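Frataxin homolog, mitochondrial (Saccharomyces cerevisiae, PDB 3OEQ) delivers ferrous iron for heme and iron-sulfur cluster synthesis, oxidises it to the ferric form, and stores it as a ferrihydrite mineral by oligomerising. Local coordinates at residues L30-E38 against V51-L60. The protein carries 1 engineered substitution. Residues are numbered along the deposited sequence; the frame is centred on the assembly and turned at random.
Sequences LDHLLDSLE and VELSHGVMTL
Met58 reaches from its strand to the face of the helix, setting its CE methyl 3.6 Å from CB of Leu34 and its SD 3.8 Å from CD2 of Leu33. The chain runs straight out from the backbone and then turns at the sulfur (chi3 -90°), which presses the terminal methyl against the backbone side of Leu34; a long, unbranched thioether suits this bridge from sheet to helix. Leu34 sets both methyls against Leu53, CD2 lying 3.7 Å from its CD1, while CD1 also touches the Met58 methyl. Farther along, Leu37 sends CD2 to both Val51 CG1, at 3.9 Å, and Leu60 CD2, at 3.5 Å, crossing Leu60 at about a right angle. Met58 and branched aliphatic side chains make up the close-packed middle, most of it buried, and no hydrogen bond joins the two segments. The margins are looser and polar: Asp31 meets Leu53 through OD1 alone, while Glu38 touches Val51 CG2 with its CB (3.7 Å) and is itself solvent-exposed, as suits a charged residue. At the hairpin turn Gly56 takes a positive phi (61°), which a residue without CB adopts easily, and its O faces Leu30 CD1. The axis of 30-37 runs roughly antiparallel to strand 51-53 (153°), in the alpha/beta sandwich of the frataxin fold. Helix 25-37 thus covers the edge hairpin of the sheet, Leu33 and Leu37 extending the core to Leu111 and Val115 of helix 107-120, and strand 68-71 continuing the sheet beyond Leu60.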
# COMPACT_ATOMS: atom_id res chain seq x y z
N LEU A 30 9.33 9.51 11.74
CA LEU A 30 10.74 9.86 11.65
C LEU A 30 11.13 11.06 12.49
O LEU A 30 12.28 11.20 12.85
CB LEU A 30 11.13 10.06 10.19
CG LEU A 30 10.94 8.85 9.28
CD1 LEU A 30 11.73 9.03 8.01
CD2 LEU A 30 11.35 7.58 9.99
N ASP A 31 10.16 11.92 12.82
CA ASP A 31 10.38 13.08 13.70
C ASP A 31 10.36 12.63 15.14
O ASP A 31 11.30 12.88 15.85
CB ASP A 31 9.35 14.17 13.45
CG ASP A 31 9.44 14.75 12.06
OD1 ASP A 31 10.56 14.78 11.50
OD2 ASP A 31 8.40 15.17 11.51
N HIS A 32 9.30 11.95 15.55
CA HIS A 32 9.23 11.36 16.88
C HIS A 32 10.41 10.43 17.17
O HIS A 32 10.65 10.05 18.32
CB HIS A 32 7.95 10.56 17.04
CG HIS A 32 6.73 11.40 17.21
ND1 HIS A 32 5.66 11.01 18.00
CD2 HIS A 32 6.40 12.60 16.68
CE1 HIS A 32 4.73 11.94 17.95
NE2 HIS A 32 5.14 12.91 17.15
N LEU A 33 11.13 10.06 16.12
CA LEU A 33 12.29 9.20 16.24
C LEU A 33 13.56 10.03 16.26
O LEU A 33 14.45 9.72 17.00
CB LEU A 33 12.30 8.16 15.09
CG LEU A 33 13.56 7.30 14.97
CD1 LEU A 33 13.83 6.59 16.28
CD2 LEU A 33 13.49 6.32 13.82
N LEU A 34 13.64 11.08 15.45
CA LEU A 34 14.83 11.92 15.39
C LEU A 34 15.17 12.50 16.76
O LEU A 34 16.31 12.44 17.17
CB LEU A 34 14.70 13.04 14.35
CG LEU A 34 15.86 14.04 14.24
CD1 LEU A 34 17.19 13.35 13.85
CD2 LEU A 34 15.52 15.18 13.30
N ASP A 35 14.19 13.04 17.49
CA ASP A 35 14.46 13.71 18.76
C ASP A 35 14.26 12.81 19.98
O ASP A 35 14.54 13.22 21.13
CB ASP A 35 13.69 15.05 18.89
CG ASP A 35 12.18 14.89 18.80
OD1 ASP A 35 11.50 15.90 18.50
OD2 ASP A 35 11.66 13.78 19.03
N SER A 36 13.77 11.61 19.73
CA SER A 36 13.78 10.58 20.75
C SER A 36 15.12 9.81 20.74
O SER A 36 15.56 9.29 21.77
CB SER A 36 12.59 9.64 20.60
OG SER A 36 13.00 8.29 20.71
N LEU A 37 15.76 9.77 19.57
CA LEU A 37 17.04 9.10 19.37
C LEU A 37 18.21 10.05 19.54
O LEU A 37 19.34 9.61 19.72
CB LEU A 37 17.11 8.48 17.97
CG LEU A 37 17.64 7.07 17.71
CD1 LEU A 37 16.86 6.04 18.48
CD2 LEU A 37 17.56 6.76 16.22
N GLU A 38 17.96 11.36 19.47
CA GLU A 38 19.01 12.31 19.78
C GLU A 38 18.94 12.74 21.26
O GLU A 38 19.85 13.41 21.75
CB GLU A 38 19.07 13.49 18.78
CG GLU A 38 17.85 14.40 18.71
CD GLU A 38 17.95 15.46 17.65
OE1 GLU A 38 18.71 15.29 16.68
OE2 GLU A 38 17.24 16.48 17.77
N VAL A 51 23.08 11.22 14.83
CA VAL A 51 21.85 11.00 14.05
C VAL A 51 21.72 12.22 13.13
O VAL A 51 21.92 13.36 13.58
CB VAL A 51 20.58 10.93 14.93
CG1 VAL A 51 19.97 9.57 14.90
CG2 VAL A 51 20.85 11.37 16.35
N GLU A 52 21.41 12.01 11.85
CA GLU A 52 21.07 13.11 10.96
C GLU A 52 19.83 12.71 10.12
O GLU A 52 19.68 11.54 9.75
CB GLU A 52 22.31 13.54 10.12
CG GLU A 52 22.55 15.08 9.93
CD GLU A 52 23.05 15.83 11.18
OE1 GLU A 52 22.19 16.29 11.97
OE2 GLU A 52 24.27 15.99 11.38
N LEU A 53 18.94 13.68 9.87
CA LEU A 53 17.71 13.49 9.06
C LEU A 53 17.58 14.53 7.92
O LEU A 53 17.28 15.69 8.18
CB LEU A 53 16.46 13.55 9.97
CG LEU A 53 15.12 12.99 9.49
CD1 LEU A 53 14.10 13.16 10.56
CD2 LEU A 53 14.58 13.69 8.25
N SER A 54 17.81 14.09 6.67
CA SER A 54 17.83 14.89 5.39
C SER A 54 16.51 15.40 4.89
O SER A 54 16.06 16.53 5.15
CB SER A 54 18.15 13.91 4.25
OG SER A 54 19.51 13.89 3.96
N HIS A 55 15.96 14.51 4.06
CA HIS A 55 14.71 14.66 3.40
C HIS A 55 14.09 13.30 3.41
O HIS A 55 14.15 12.57 2.43
CB HIS A 55 14.92 15.21 2.00
CG HIS A 55 15.08 16.71 1.99
ND1 HIS A 55 16.13 17.35 1.38
CD2 HIS A 55 14.32 17.68 2.59
CE1 HIS A 55 16.01 18.65 1.57
NE2 HIS A 55 14.93 18.88 2.30
N GLY A 56 13.52 12.95 4.56
CA GLY A 56 12.99 11.62 4.76
C GLY A 56 14.00 10.48 4.64
O GLY A 56 13.63 9.34 4.39
N VAL A 57 15.27 10.80 4.83
CA VAL A 57 16.32 9.80 5.00
C VAL A 57 16.96 10.09 6.34
O VAL A 57 17.34 11.22 6.60
CB VAL A 57 17.39 9.88 3.90
CG1 VAL A 57 18.43 8.80 4.10
CG2 VAL A 57 16.75 9.77 2.52
N MET A 58 17.06 9.07 7.18
CA MET A 58 17.74 9.17 8.45
C MET A 58 18.96 8.25 8.61
O MET A 58 18.91 7.05 8.38
CB MET A 58 16.77 8.93 9.59
CG MET A 58 17.45 8.82 10.95
SD MET A 58 16.25 8.41 12.19
CE MET A 58 15.72 10.02 12.70
N THR A 59 20.08 8.84 9.02
CA THR A 59 21.29 8.08 9.25
C THR A 59 21.53 8.00 10.75
O THR A 59 21.33 8.96 11.46
CB THR A 59 22.48 8.72 8.51
OG1 THR A 59 22.34 10.14 8.51
CG2 THR A 59 22.51 8.25 7.07
N LEU A 60 21.93 6.84 11.23
CA LEU A 60 22.26 6.68 12.63
C LEU A 60 23.61 5.96 12.82
O LEU A 60 23.68 4.74 12.67
CB LEU A 60 21.11 5.98 13.38
CG LEU A 60 21.27 5.57 14.85
CD1 LEU A 60 21.35 6.77 15.75
CD2 LEU A 60 20.19 4.60 15.32